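Cellulase (Bacillus sp. BG-CS10, PDB 5E09) probably hydrolyses internal beta-1,4-glucosidic bonds of cellulose, joining a glycosyl hydrolase family 5 catalytic barrel to accessory domains that include a family 46 carbohydrate-binding module. Local coordinates at residues T245-D248 / I249-F253. Numbering follows the deposited sequence.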
ATOM      1  N   THR A 245     -13.686   5.200   4.071  1.00 42.06           N
ATOM      2  CA  THR A 245     -12.236   5.047   3.998  1.00 45.89           C
ATOM      3  C   THR A 245     -11.549   6.165   4.795  1.00 43.43           C
ATOM      4  O   THR A 245     -10.642   5.925   5.630  1.00 55.23           O
ATOM      5  CB  THR A 245     -11.771   5.055   2.529  1.00 45.10           C
ATOM      6  OG1 THR A 245     -12.629   4.201   1.762  1.00 37.83           O
ATOM      7  CG2 THR A 245     -10.339   4.566   2.403  1.00 41.22           C
ATOM      8  N   GLN A 246     -12.024   7.385   4.558  1.00 42.42           N
ATOM      9  CA  GLN A 246     -11.510   8.570   5.235  1.00 44.81           C
ATOM     10  C   GLN A 246     -11.693   8.464   6.745  1.00 40.01           C
ATOM     11  O   GLN A 246     -10.765   8.717   7.525  1.00 39.82           O
ATOM     12  CB  GLN A 246     -12.209   9.820   4.698  1.00 41.38           C
ATOM     13  CG  GLN A 246     -12.122   9.956   3.182  1.00 49.02           C
ATOM     14  CD  GLN A 246     -12.806  11.201   2.652  1.00 56.40           C
ATOM     15  OE1 GLN A 246     -14.003  11.194   2.374  1.00 62.66           O
ATOM     16  NE2 GLN A 246     -12.045  12.275   2.500  1.00 72.83           N
ATOM     17  N   GLN A 247     -12.895   8.062   7.147  1.00 44.66           N
ATOM     18  CA  GLN A 247     -13.244   7.963   8.554  1.00 40.67           C
ATOM     19  C   GLN A 247     -12.419   6.891   9.240  1.00 53.54           C
ATOM     20  O   GLN A 247     -12.047   7.043  10.404  1.00 46.50           O
ATOM     21  CB  GLN A 247     -14.732   7.672   8.730  1.00 39.90           C
ATOM     22  CG  GLN A 247     -15.236   7.938  10.140  1.00 41.05           C
ATOM     23  CD  GLN A 247     -14.991   9.372  10.578  1.00 56.11           C
ATOM     24  OE1 GLN A 247     -15.300  10.315   9.849  1.00 58.28           O
ATOM     25  NE2 GLN A 247     -14.424   9.544  11.769  1.00 51.56           N
ATOM     26  N   ASP A 248     -12.133   5.810   8.513  1.00 47.03           N
ATOM     27  CA  ASP A 248     -11.288   4.747   9.046  1.00 39.09           C
ATOM     28  C   ASP A 248      -9.887   5.275   9.331  1.00 40.31           C
ATOM     29  O   ASP A 248      -9.287   4.960  10.372  1.00 44.21           O
ATOM     30  CB  ASP A 248     -11.218   3.568   8.083  1.00 38.18           C
ATOM     31  CG  ASP A 248     -10.553   2.362   8.706  1.00 49.82           C
ATOM     32  OD1 ASP A 248     -11.203   1.704   9.548  1.00 49.83           O
ATOM     33  OD2 ASP A 248      -9.381   2.079   8.365  1.00 46.72           O
ATOM     34  N   ILE A 249      -9.364   6.084   8.413  1.00 41.78           N
ATOM     35  CA  ILE A 249      -8.079   6.742   8.677  1.00 49.86           C
ATOM     36  C   ILE A 249      -8.125   7.626   9.941  1.00 48.66           C
ATOM     37  O   ILE A 249      -7.277   7.509  10.858  1.00 41.29           O
ATOM     38  CB  ILE A 249      -7.644   7.592   7.475  1.00 43.72           C
ATOM     39  CG1 ILE A 249      -7.332   6.680   6.282  1.00 47.55           C
ATOM     40  CG2 ILE A 249      -6.451   8.465   7.840  1.00 42.00           C
ATOM     41  CD1 ILE A 249      -7.147   7.409   4.975  1.00 35.07           C
ATOM     42  N   ILE A 250      -9.130   8.496   9.988  1.00 48.56           N
ATOM     43  CA  ILE A 250      -9.273   9.442  11.092  1.00 45.82           C
ATOM     44  C   ILE A 250      -9.383   8.739  12.445  1.00 48.44           C
ATOM     45  O   ILE A 250      -8.650   9.073  13.374  1.00 46.46           O
ATOM     46  CB  ILE A 250     -10.496  10.356  10.880  1.00 59.25           C
ATOM     47  CG1 ILE A 250     -10.199  11.375   9.779  1.00 50.33           C
ATOM     48  CG2 ILE A 250     -10.867  11.076  12.169  1.00 48.00           C
ATOM     49  CD1 ILE A 250     -11.332  12.324   9.517  1.00 51.62           C
ATOM     50  N   ASP A 251     -10.285   7.767  12.549  1.00 40.76           N
ATOM     51  CA  ASP A 251     -10.469   7.017  13.789  1.00 43.19           C
ATOM     52  C   ASP A 251      -9.192   6.278  14.188  1.00 52.55           C
ATOM     53  O   ASP A 251      -8.710   6.400  15.337  1.00 57.44           O
ATOM     54  CB  ASP A 251     -11.625   6.017  13.653  1.00 49.71           C
ATOM     55  CG  ASP A 251     -12.970   6.696  13.417  1.00 67.26           C
ATOM     56  OD1 ASP A 251     -13.079   7.920  13.651  1.00 67.36           O
ATOM     57  OD2 ASP A 251     -13.926   6.004  13.006  1.00 64.25           O
ATOM     58  N   THR A 252      -8.643   5.522  13.233  1.00 40.07           N
ATOM     59  CA  THR A 252      -7.446   4.731  13.498  1.00 48.28           C
ATOM     60  C   THR A 252      -6.348   5.579  14.120  1.00 37.72           C
ATOM     61  O   THR A 252      -5.839   5.282  15.218  1.00 47.97           O
ATOM     62  CB  THR A 252      -6.894   4.074  12.219  1.00 45.98           C
ATOM     63  OG1 THR A 252      -7.878   3.188  11.667  1.00 44.49           O
ATOM     64  CG2 THR A 252      -5.625   3.294  12.528  1.00 38.16           C
ATOM     65  N   PHE A 253      -5.989   6.661  13.445  1.00 43.39           N
ATOM     66  CA  PHE A 253      -4.829   7.391  13.924  1.00 40.04           C
ATOM     67  C   PHE A 253      -5.175   8.368  15.044  1.00 38.92           C
ATOM     68  O   PHE A 253      -4.291   8.821  15.765  1.00 53.27           O
ATOM     69  CB  PHE A 253      -4.132   8.053  12.744  1.00 36.73           C
ATOM     70  CG  PHE A 253      -3.437   7.052  11.859  1.00 36.60           C
ATOM     71  CD1 PHE A 253      -2.256   6.460  12.272  1.00 29.73           C
ATOM     72  CD2 PHE A 253      -4.003   6.644  10.665  1.00 33.23           C
ATOM     73  CE1 PHE A 253      -1.621   5.512  11.491  1.00 42.58           C
ATOM     74  CE2 PHE A 253      -3.375   5.697   9.871  1.00 51.82           C
ATOM     75  CZ  PHE A 253      -2.179   5.128  10.285  1.00 41.02           C
TER
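Gln-247 and Asp-251, one turn apart, join side chains along the outer surface of helix 243-261, the connecting helix of the beta-alpha-beta crossover between strands 219-225 and 267-272 of the TIM barrel typical of family 5 glycosyl hydrolases. The amide NE2 of Gln-247 donates to OD1 of Asp-251 at 2.8 Å. The acceptor lies nearly in the amide plane, yet the donor comes from above the carboxylate plane, and the two flat groups are turned 51° apart. The glutamine reaches forward because its CG stands anti to the backbone N (chi1 -164°) and the chain then bends at chi2, which also leaves Gln-247 NE2 3.9 Å from Ile-250 CG2. With an alanine at Asp-251, the Gln-247 amide would probably lose this acceptor and be freer to turn. Asp-251 N also bonds to Gln-247 O as part of the helix.

One residue further on, Asp-248 and Thr-252 meet differently, through hydroxyl and backbone. The carboxylate of Asp-248 is directed to Tyr-225 of the barrel, its OD2 hydrogen-bonding that residue's OH, while the phenol ring also meets Phe-253 edge-to-face. On the buried side, Ile-249 packs against Phe-292 and Phe-295 of helix 286-302, its CG1 lying 3.5 Å from Thr-245 O. Thr-252 CG2 sits over the centre of the Phe-253 ring, and the Thr-252 OG1, anti to the carbonyl carbon, turns back along the helix. Asp-248 O accepts twice, from the helix N-H of Thr-252 at 3.0 Å (N to O) and from Thr-252 OG1 at 2.6 Å, the two donors approaching opposite faces of the carbonyl plane.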